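Local coordinates for protein PpBBE-like 1 D396N (Physcomitrella patens subsp. patens, PDB 6EO5) that is a variant of a moss berberine bridge enzyme homologue that uses bound FAD to oxidise cellobiose, at residues A[160-165]-A[249-254]; A[225-230]-A[280-285]; A[272-277]-A[297-302]. All blocks are in the same frame, centred on the assembly; numbering follows the deposited sequence.

Interaction 1 of 3, residues A[160-165]-A[249-254]; sequences SRKFGL and VPAEIS
Ser-160 opens helix 160-163 close to Ser-254, its backbone N standing 3.4 Å from Ser-254 OG at an angle too poor for a hydrogen bond. Its hydroxyl donates to Gly-164 O, just past the helix, and accepts from Gly-157 N, and the side chain lies about 7 Å from the bound FAD.

Arg-161 carries most of the contact. Its backbone N donates to Ser-254 OG at 3.0 Å in a fairly straight bond (159°). The side chain then passes that hydroxyl with CB and CG and runs beside the start of strand 253-259 until it bends at chi3 (77°), which places NE; NE is held by Tyr-368 O. Three carbonyl oxygens lie in the plane of the guanidinium, at its edge. NH1 meets Ile-253 O at 2.7 Å, nearly along the C=O axis. The same nitrogen lies above the carbonyl plane of Pro-250, 3.1 Å from Pro-250 O, while Ile-253 N reaches that oxygen from the opposite face to close a type I turn. Arg-161 NH2 donates to Val-249 O at 2.9 Å. NH1 adds a weak bond to the same oxygen. One cation thus gathers the carbonyls of the turn and of Val-249 just before it, and these bonds fix the rotation of its flat group.

Lys-162 follows on the outside. Bent at chi2, it crosses Glu-252 obliquely and bridges to it, NZ to OE2 2.8 Å, on the anti side of the carboxylate. Ala-251 CB lies 3.3 Å from Arg-161 O.

The short helix, within the FAD-binding family region, is thereby joined to the turn that leads into strand 253-259, an inner strand of the antiparallel seven-stranded sheet. Strand 361-367 packs on Arg-161 and Val-249, while helix 279-288 packs on Pro-250 and Ile-253.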
loop_
_atom_site.group_PDB
_atom_site.type_symbol
_atom_site.label_atom_id
_atom_site.label_comp_id
_atom_site.label_asym_id
_atom_site.label_seq_id
_atom_site.Cartn_x
_atom_site.Cartn_y
_atom_site.Cartn_z
ATOM N N SER A 160 2.189 4.624 -11.708
ATOM C CA SER A 160 3.094 5.317 -10.788
ATOM C C SER A 160 4.405 5.728 -11.447
ATOM O O SER A 160 5.030 6.689 -10.994
ATOM C CB SER A 160 3.391 4.448 -9.562
ATOM O OG SER A 160 2.316 4.456 -8.633
ATOM N N ARG A 161 4.854 5.022 -12.495
ATOM C CA ARG A 161 6.116 5.406 -13.122
ATOM C C ARG A 161 5.968 6.680 -13.946
ATOM O O ARG A 161 6.967 7.337 -14.250
ATOM C CB ARG A 161 6.673 4.241 -13.953
ATOM C CG ARG A 161 7.051 3.024 -13.063
ATOM C CD ARG A 161 7.767 1.893 -13.801
ATOM N NE ARG A 161 9.181 2.166 -14.085
ATOM C CZ ARG A 161 9.636 2.578 -15.268
ATOM N NH1 ARG A 161 8.784 2.766 -16.267
ATOM N NH2 ARG A 161 10.935 2.801 -15.457
ATOM N N LYS A 162 4.741 7.071 -14.268
ATOM C CA LYS A 162 4.506 8.350 -14.908
ATOM C C LYS A 162 4.168 9.416 -13.877
ATOM O O LYS A 162 4.786 10.485 -13.867
ATOM C CB LYS A 162 3.378 8.215 -15.935
ATOM C CG LYS A 162 3.187 9.409 -16.837
ATOM C CD LYS A 162 4.392 9.597 -17.738
ATOM C CE LYS A 162 4.156 10.713 -18.748
ATOM N NZ LYS A 162 5.453 11.251 -19.234
ATOM N N PHE A 163 3.220 9.116 -12.983
ATOM C CA PHE A 163 2.591 10.111 -12.117
ATOM C C PHE A 163 3.124 10.129 -10.685
ATOM O O PHE A 163 2.701 10.994 -9.903
ATOM C CB PHE A 163 1.070 9.887 -12.061
ATOM C CG PHE A 163 0.386 9.909 -13.408
ATOM C CD1 PHE A 163 0.825 10.757 -14.425
ATOM C CD2 PHE A 163 -0.708 9.086 -13.650
ATOM C CE1 PHE A 163 0.185 10.779 -15.649
ATOM C CE2 PHE A 163 -1.360 9.109 -14.879
ATOM C CZ PHE A 163 -0.911 9.954 -15.878
ATOM N N GLY A 164 4.015 9.200 -10.316
ATOM C CA GLY A 164 4.564 9.116 -8.974
ATOM C C GLY A 164 3.801 8.134 -8.103
ATOM O O GLY A 164 2.886 7.432 -8.543
ATOM N N LEU A 165 4.209 8.074 -6.835
ATOM C CA LEU A 165 3.471 7.309 -5.837
ATOM C C LEU A 165 2.286 8.126 -5.335
ATOM O O LEU A 165 2.255 9.350 -5.457
ATOM C CB LEU A 165 4.371 6.932 -4.653
ATOM C CG LEU A 165 5.699 6.222 -4.935
ATOM C CD1 LEU A 165 6.591 6.268 -3.707
ATOM C CD2 LEU A 165 5.492 4.781 -5.400
ATOM N N VAL A 249 12.851 0.864 -19.268
ATOM C CA VAL A 249 11.437 1.076 -19.547
ATOM C C VAL A 249 11.100 2.555 -19.395
ATOM O O VAL A 249 11.385 3.141 -18.339
ATOM C CB VAL A 249 10.569 0.212 -18.623
ATOM C CG1 VAL A 249 9.102 0.483 -18.875
ATOM C CG2 VAL A 249 10.915 -1.274 -18.811
ATOM N N PRO A 250 10.511 3.192 -20.408
ATOM C CA PRO A 250 10.146 4.608 -20.280
ATOM C C PRO A 250 8.965 4.776 -19.344
ATOM O O PRO A 250 8.194 3.846 -19.101
ATOM C CB PRO A 250 9.783 5.026 -21.712
ATOM C CG PRO A 250 9.427 3.716 -22.405
ATOM C CD PRO A 250 10.259 2.656 -21.760
ATOM N N ALA A 251 8.822 6.007 -18.843
ATOM C CA ALA A 251 7.885 6.303 -17.766
ATOM C C ALA A 251 6.435 6.035 -18.135
ATOM O O ALA A 251 5.616 5.840 -17.228
ATOM C CB ALA A 251 8.029 7.758 -17.321
ATOM N N GLU A 252 6.088 6.025 -19.430
ATOM C CA GLU A 252 4.700 5.769 -19.816
ATOM C C GLU A 252 4.258 4.336 -19.529
ATOM O O GLU A 252 3.072 4.038 -19.693
ATOM C CB GLU A 252 4.477 6.081 -21.302
ATOM C CG GLU A 252 4.543 7.554 -21.678
ATOM C CD GLU A 252 5.938 8.132 -21.560
ATOM O OE1 GLU A 252 6.919 7.394 -21.800
ATOM O OE2 GLU A 252 6.053 9.324 -21.211
ATOM N N ILE A 253 5.161 3.460 -19.079
ATOM C CA ILE A 253 4.848 2.073 -18.751
ATOM C C ILE A 253 5.131 1.827 -17.271
ATOM O O ILE A 253 6.187 2.212 -16.756
ATOM C CB ILE A 253 5.654 1.093 -19.627
ATOM C CG1 ILE A 253 5.092 1.065 -21.051
ATOM C CG2 ILE A 253 5.675 -0.296 -19.012
ATOM C CD1 ILE A 253 5.669 -0.019 -21.912
ATOM N N SER A 254 4.189 1.187 -16.594
ATOM C CA SER A 254 4.388 0.648 -15.255
ATOM C C SER A 254 4.091 -0.842 -15.323
ATOM O O SER A 254 3.028 -1.239 -15.804
ATOM C CB SER A 254 3.476 1.316 -14.223
ATOM O OG SER A 254 3.855 2.656 -13.966
#

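Interaction 2 of 3, residues A[225-230]-A[280-285]; sequences FKYRWN and PLVKTF
Val-282 and Phe-285 project from helix 279-288 onto three aromatic residues of strand 222-230, Phe-225, Tyr-227 and Trp-229. This is a helix laid over one face of an antiparallel beta-sheet, the layered alpha/beta arrangement consistent with the substrate domain of berberine bridge enzyme-like flavoproteins. The two segments run nearly parallel, their axes 17° apart and 11.7 Å at closest approach, a spacing bridged by side chains.

The strand offers a row of large rings and the helix answers with two knobs. Val-282 is the smaller, and its two methyl groups part to meet different neighbours. CG1 sits over one face of the Phe-225 ring, displaced toward the rim and 4.3 Å from the ring centroid, a CH-pi contact. The Phe-225 side chain starts from a first torsion (chi1 58°) that puts CG in the crowded position between backbone N and carbonyl carbon. Val-282 CG2 meets Tyr-227 OH at 3.4 Å, a van der Waals contact made as the two side chains cross. The hydroxyl has its polar partner on the neighbouring strand, where it is hydrogen-bonded to Glu-297 OE2.

Phe-285 is the larger knob, and its ring tip touches both Tyr-227 and Trp-229. With CG anti to the backbone N (chi1 169°), the side chain slides past Tyr-227 in the opposite direction, bringing Phe-285 CE2 to 4.1 Å from Tyr-227 CD2. It meets Trp-229 tip to tip. Phe-242 of helix 235-246 and Leu-267 of strand 264-271 also touch Phe-285. At its far end, Phe-285 CE2 lies in the plane of the indole, at its edge, while the neighbouring CZ stands 3.9 Å from Trp-229 CH2.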
loop_
_atom_site.group_PDB
_atom_site.type_symbol
_atom_site.label_atom_id
_atom_site.label_comp_id
_atom_site.label_asym_id
_atom_site.label_seq_id
_atom_site.Cartn_x
_atom_site.Cartn_y
_atom_site.Cartn_z
ATOM N N PHE A 225 -1.224 -4.936 -21.033
ATOM C CA PHE A 225 -0.582 -6.126 -21.569
ATOM C C PHE A 225 -0.260 -7.097 -20.444
ATOM O O PHE A 225 -0.024 -6.694 -19.301
ATOM C CB PHE A 225 0.694 -5.795 -22.353
ATOM C CG PHE A 225 1.736 -5.046 -21.561
ATOM C CD1 PHE A 225 1.701 -3.659 -21.485
ATOM C CD2 PHE A 225 2.779 -5.729 -20.932
ATOM C CE1 PHE A 225 2.672 -2.961 -20.785
ATOM C CE2 PHE A 225 3.758 -5.042 -20.217
ATOM C CZ PHE A 225 3.706 -3.654 -20.146
ATOM N N LYS A 226 -0.262 -8.385 -20.782
ATOM C CA LYS A 226 0.127 -9.419 -19.837
ATOM C C LYS A 226 0.632 -10.618 -20.625
ATOM O O LYS A 226 -0.058 -11.116 -21.522
ATOM C CB LYS A 226 -1.040 -9.797 -18.926
ATOM C CG LYS A 226 -0.722 -10.855 -17.878
ATOM C CD LYS A 226 -1.728 -10.793 -16.735
ATOM C CE LYS A 226 -1.560 -11.956 -15.768
ATOM N NZ LYS A 226 -2.399 -11.781 -14.550
ATOM N N TYR A 227 1.851 -11.050 -20.313
ATOM C CA TYR A 227 2.472 -12.210 -20.940
ATOM C C TYR A 227 2.714 -13.238 -19.848
ATOM O O TYR A 227 3.406 -12.950 -18.866
ATOM C CB TYR A 227 3.776 -11.829 -21.650
ATOM C CG TYR A 227 3.625 -10.621 -22.548
ATOM C CD1 TYR A 227 2.899 -10.696 -23.735
ATOM C CD2 TYR A 227 4.180 -9.398 -22.201
ATOM C CE1 TYR A 227 2.742 -9.592 -24.550
ATOM C CE2 TYR A 227 4.029 -8.285 -23.017
ATOM C CZ TYR A 227 3.307 -8.392 -24.194
ATOM O OH TYR A 227 3.152 -7.295 -25.013
ATOM N N ARG A 228 2.159 -14.436 -20.031
ATOM C CA ARG A 228 2.014 -15.423 -18.972
ATOM C C ARG A 228 2.595 -16.763 -19.415
ATOM O O ARG A 228 2.520 -17.119 -20.594
ATOM C CB ARG A 228 0.523 -15.548 -18.611
ATOM C CG ARG A 228 0.223 -16.446 -17.469
ATOM C CD ARG A 228 -1.178 -16.192 -16.930
ATOM N NE ARG A 228 -1.463 -17.135 -15.842
ATOM C CZ ARG A 228 -2.474 -17.017 -14.985
ATOM N NH1 ARG A 228 -3.309 -15.980 -15.070
ATOM N NH2 ARG A 228 -2.637 -17.938 -14.037
ATOM N N TRP A 229 3.192 -17.496 -18.470
ATOM C CA TRP A 229 3.736 -18.833 -18.704
ATOM C C TRP A 229 3.379 -19.745 -17.538
ATOM O O TRP A 229 3.086 -19.290 -16.431
ATOM C CB TRP A 229 5.263 -18.867 -18.822
ATOM C CG TRP A 229 5.890 -18.226 -20.002
ATOM C CD1 TRP A 229 6.367 -18.855 -21.122
ATOM C CD2 TRP A 229 6.196 -16.836 -20.162
ATOM N NE1 TRP A 229 6.923 -17.937 -21.977
ATOM C CE2 TRP A 229 6.832 -16.691 -21.413
ATOM C CE3 TRP A 229 5.979 -15.699 -19.378
ATOM C CZ2 TRP A 229 7.259 -15.459 -21.893
ATOM C CZ3 TRP A 229 6.398 -14.476 -19.858
ATOM C CH2 TRP A 229 7.029 -14.363 -21.108
ATOM N N ASN A 230 3.456 -21.053 -17.790
ATOM C CA ASN A 230 3.207 -22.058 -16.765
ATOM C C ASN A 230 4.197 -23.189 -17.020
ATOM O O ASN A 230 3.881 -24.196 -17.654
ATOM C CB ASN A 230 1.770 -22.553 -16.774
ATOM C CG ASN A 230 1.471 -23.480 -15.597
ATOM O OD1 ASN A 230 2.237 -23.554 -14.625
ATOM N ND2 ASN A 230 0.355 -24.189 -15.679
ATOM N N PRO A 280 7.213 -1.844 -29.895
ATOM C CA PRO A 280 8.626 -1.460 -29.739
ATOM C C PRO A 280 9.073 -1.427 -28.298
ATOM O O PRO A 280 10.260 -1.631 -28.025
ATOM C CB PRO A 280 8.690 -0.060 -30.354
ATOM C CG PRO A 280 7.535 0.022 -31.217
ATOM C CD PRO A 280 6.462 -0.839 -30.662
ATOM N N LEU A 281 8.155 -1.191 -27.359
ATOM C CA LEU A 281 8.514 -1.013 -25.957
ATOM C C LEU A 281 8.566 -2.318 -25.162
ATOM O O LEU A 281 9.155 -2.341 -24.078
ATOM C CB LEU A 281 7.531 -0.052 -25.287
ATOM C CG LEU A 281 7.407 1.306 -25.970
ATOM C CD1 LEU A 281 6.284 2.116 -25.356
ATOM C CD2 LEU A 281 8.725 2.064 -25.905
ATOM N N VAL A 282 7.969 -3.397 -25.652
ATOM C CA VAL A 282 8.056 -4.682 -24.981
ATOM C C VAL A 282 8.823 -5.689 -25.817
ATOM O O VAL A 282 8.892 -6.866 -25.459
ATOM C CB VAL A 282 6.666 -5.224 -24.610
ATOM C CG1 VAL A 282 5.958 -4.274 -23.658
ATOM C CG2 VAL A 282 5.825 -5.454 -25.856
ATOM N N LYS A 283 9.425 -5.244 -26.915
ATOM C CA LYS A 283 10.098 -6.167 -27.827
ATOM C C LYS A 283 11.291 -6.853 -27.168
ATOM O O LYS A 283 11.489 -8.062 -27.340
ATOM C CB LYS A 283 10.524 -5.407 -29.081
ATOM C CG LYS A 283 11.513 -6.098 -29.989
ATOM C CD LYS A 283 12.017 -5.069 -31.000
ATOM C CE LYS A 283 12.361 -3.754 -30.272
ATOM N NZ LYS A 283 12.310 -2.552 -31.156
ATOM N N THR A 284 12.101 -6.107 -26.408
ATOM C CA THR A 284 13.310 -6.711 -25.851
ATOM C C THR A 284 12.989 -7.700 -24.730
ATOM O O THR A 284 13.733 -8.672 -24.536
ATOM C CB THR A 284 14.279 -5.630 -25.360
ATOM O OG1 THR A 284 13.707 -4.911 -24.257
ATOM C CG2 THR A 284 14.570 -4.646 -26.470
ATOM N N PHE A 285 11.892 -7.487 -23.994
ATOM C CA PHE A 285 11.480 -8.479 -23.008
ATOM C C PHE A 285 11.061 -9.784 -23.683
ATOM O O PHE A 285 11.534 -10.866 -23.313
ATOM C CB PHE A 285 10.338 -7.944 -22.136
ATOM C CG PHE A 285 9.697 -9.010 -21.279
ATOM C CD1 PHE A 285 10.368 -9.522 -20.169
ATOM C CD2 PHE A 285 8.448 -9.532 -21.607
ATOM C CE1 PHE A 285 9.803 -10.532 -19.386
ATOM C CE2 PHE A 285 7.873 -10.527 -20.832
ATOM C CZ PHE A 285 8.564 -11.029 -19.708
#

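Interaction 3 of 3, residues A[272-277]-A[297-302]; sequences LGKKTS and EEELNW
Lys-275 lies against Glu-297 and Glu-299 of the outermost strand 294-300, and two hydrogen bonds of different kinds pin it there. Its backbone N donates to Glu-299 OE1 at 2.9 Å, almost straight (170°) and nearly in line with the C-O bond of the carboxylate. Its side chain, extended beyond CG, carries NZ to Glu-297 O at 2.8 Å, from above the carbonyl plane. On the way Lys-275 CE passes 4.0 Å from Glu-297 CB.

The apolar end is smaller: Leu-272 CD2 rests 4.0 Å from CZ3 of Trp-302, whose indole is also touched by Tyr-126 and Trp-130 of helix 122-133. The Lys-274 side is looser. There Lys-274 touches Glu-299 OE1 with CA and CB, but its extended chain leads away from the strand. One water joins Glu-299 N to Lys-275 NZ, the latter through a weak bond.

An alanine at Lys-275 would keep the backbone hydrogen bond to Glu-299 OE1 but would probably leave Glu-297 O without its ammonium partner and the strand edge less covered.

Across the two segments Lys-275 makes no salt bridge. Loop and edge strand are joined through backbone groups instead, and the Glu-297 carboxylate, bonded by Tyr-227 OH and with OE1 5.2 Å from Lys-275 NZ, would probably add only a weak attraction.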
loop_
_atom_site.group_PDB
_atom_site.type_symbol
_atom_site.label_atom_id
_atom_site.label_comp_id
_atom_site.label_asym_id
_atom_site.label_seq_id
_atom_site.Cartn_x
_atom_site.Cartn_y
_atom_site.Cartn_z
ATOM N N LEU A 272 0.617 4.034 -20.989
ATOM C CA LEU A 272 -0.138 5.272 -21.195
ATOM C C LEU A 272 0.034 5.746 -22.643
ATOM O O LEU A 272 0.730 6.719 -22.947
ATOM C CB LEU A 272 0.311 6.333 -20.201
ATOM C CG LEU A 272 0.088 5.982 -18.736
ATOM C CD1 LEU A 272 0.737 7.025 -17.854
ATOM C CD2 LEU A 272 -1.386 5.881 -18.442
ATOM N N GLY A 273 -0.639 5.044 -23.544
ATOM C CA GLY A 273 -0.424 5.258 -24.960
ATOM C C GLY A 273 -1.293 4.317 -25.764
ATOM O O GLY A 273 -2.027 3.488 -25.217
ATOM N N LYS A 274 -1.200 4.465 -27.084
ATOM C CA LYS A 274 -1.995 3.665 -28.006
ATOM C C LYS A 274 -1.371 2.291 -28.218
ATOM O O LYS A 274 -0.146 2.146 -28.294
ATOM C CB LYS A 274 -2.135 4.382 -29.348
ATOM C CG LYS A 274 -2.985 5.634 -29.300
ATOM C CD LYS A 274 -2.874 6.410 -30.608
ATOM C CE LYS A 274 -3.650 7.722 -30.561
ATOM N NZ LYS A 274 -3.558 8.465 -31.864
ATOM N N LYS A 275 -2.233 1.284 -28.347
ATOM C CA LYS A 275 -1.767 -0.088 -28.495
ATOM C C LYS A 275 -0.827 -0.242 -29.685
ATOM O O LYS A 275 0.141 -1.010 -29.620
ATOM C CB LYS A 275 -2.965 -1.022 -28.627
ATOM C CG LYS A 275 -2.581 -2.447 -28.911
ATOM C CD LYS A 275 -3.800 -3.315 -28.972
ATOM C CE LYS A 275 -3.450 -4.691 -29.460
ATOM N NZ LYS A 275 -4.676 -5.528 -29.443
ATOM N N THR A 276 -1.080 0.486 -30.779
ATOM C CA THR A 276 -0.204 0.381 -31.944
ATOM C C THR A 276 1.204 0.899 -31.675
ATOM O O THR A 276 2.096 0.645 -32.487
ATOM C CB THR A 276 -0.799 1.119 -33.156
ATOM O OG1 THR A 276 -1.253 2.426 -32.772
ATOM C CG2 THR A 276 -1.948 0.335 -33.754
ATOM N N SER A 277 1.430 1.598 -30.565
ATOM C CA SER A 277 2.771 2.019 -30.180
ATOM C C SER A 277 3.465 1.059 -29.206
ATOM O O SER A 277 4.656 1.241 -28.939
ATOM C CB SER A 277 2.715 3.416 -29.554
ATOM O OG SER A 277 2.368 4.400 -30.509
ATOM N N GLU A 297 -2.970 -8.183 -25.166
ATOM C CA GLU A 297 -2.695 -6.759 -25.343
ATOM C C GLU A 297 -3.986 -6.091 -25.786
ATOM O O GLU A 297 -4.568 -6.482 -26.797
ATOM C CB GLU A 297 -1.586 -6.518 -26.373
ATOM C CG GLU A 297 -0.252 -7.192 -26.043
ATOM C CD GLU A 297 0.587 -7.489 -27.284
ATOM O OE1 GLU A 297 0.051 -7.400 -28.412
ATOM O OE2 GLU A 297 1.780 -7.828 -27.136
ATOM N N GLU A 298 -4.423 -5.077 -25.047
ATOM C CA GLU A 298 -5.794 -4.591 -25.124
ATOM C C GLU A 298 -5.822 -3.087 -24.910
ATOM O O GLU A 298 -5.358 -2.609 -23.872
ATOM C CB GLU A 298 -6.635 -5.279 -24.059
ATOM C CG GLU A 298 -8.114 -5.033 -24.178
ATOM C CD GLU A 298 -8.902 -5.707 -23.052
ATOM O OE1 GLU A 298 -8.250 -6.319 -22.140
ATOM O OE2 GLU A 298 -10.168 -5.612 -23.097
ATOM N N GLU A 299 -6.370 -2.336 -25.865
ATOM C CA GLU A 299 -6.535 -0.900 -25.664
ATOM C C GLU A 299 -7.855 -0.630 -24.946
ATOM O O GLU A 299 -8.894 -1.191 -25.311
ATOM C CB GLU A 299 -6.467 -0.143 -26.986
ATOM C CG GLU A 299 -6.470 1.369 -26.814
ATOM C CD GLU A 299 -6.148 2.112 -28.106
ATOM O OE1 GLU A 299 -5.004 1.984 -28.610
ATOM O OE2 GLU A 299 -7.047 2.813 -28.625
ATOM N N LEU A 300 -7.804 0.214 -23.914
ATOM C CA LEU A 300 -8.916 0.432 -22.994
ATOM C C LEU A 300 -8.964 1.900 -22.602
ATOM O O LEU A 300 -8.015 2.649 -22.836
ATOM C CB LEU A 300 -8.765 -0.406 -21.714
ATOM C CG LEU A 300 -8.579 -1.911 -21.836
ATOM C CD1 LEU A 300 -8.232 -2.500 -20.491
ATOM C CD2 LEU A 300 -9.860 -2.505 -22.372
ATOM N N ASN A 301 -10.071 2.313 -21.982
ATOM C CA ASN A 301 -10.065 3.583 -21.275
ATOM C C ASN A 301 -9.649 3.330 -19.828
ATOM O O ASN A 301 -9.471 2.181 -19.401
ATOM C CB ASN A 301 -11.419 4.290 -21.374
ATOM C CG ASN A 301 -12.533 3.576 -20.629
ATOM O OD1 ASN A 301 -12.356 3.074 -19.513
ATOM N ND2 ASN A 301 -13.712 3.554 -21.237
ATOM N N TRP A 302 -9.528 4.410 -19.048
ATOM C CA TRP A 302 -8.896 4.291 -17.738
ATOM C C TRP A 302 -9.729 3.435 -16.781
ATOM O O TRP A 302 -9.192 2.552 -16.101
ATOM C CB TRP A 302 -8.626 5.675 -17.144
ATOM C CG TRP A 302 -7.878 5.583 -15.841
ATOM C CD1 TRP A 302 -8.368 5.826 -14.579
ATOM C CD2 TRP A 302 -6.517 5.168 -15.667
ATOM N NE1 TRP A 302 -7.385 5.613 -13.640
ATOM C CE2 TRP A 302 -6.243 5.203 -14.278
ATOM C CE3 TRP A 302 -5.503 4.777 -16.549
ATOM C CZ2 TRP A 302 -4.992 4.866 -13.752
ATOM C CZ3 TRP A 302 -4.259 4.447 -16.023
ATOM C CH2 TRP A 302 -4.017 4.489 -14.637
HETATM O O HOH W 1 -7.388 -3.776 -28.195
#

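How the interactions relate
Interaction 2 is the core contact, mainly aromatic and aliphatic, whereas interaction 3 lies at the surface and depends on polar bonds to backbone and carboxylate. Interaction 1 is intermediate, with a buried arginine on one side and an ion pair near the surface on the other. All three reach the same seven-stranded sheet, and 225-230 and 297-302 lie on neighbouring strands, where Tyr-227 and Glu-297 link interactions 2 and 3. Leu-272 joins 1 and 3, since its N meets Glu-252 O and its CD1 packs on Lys-162 and Phe-163. Ile-253 joins 1 and 2, packing on both Leu-281 and Phe-225. Of the three, interaction 1 lies closest to the centre of the chain.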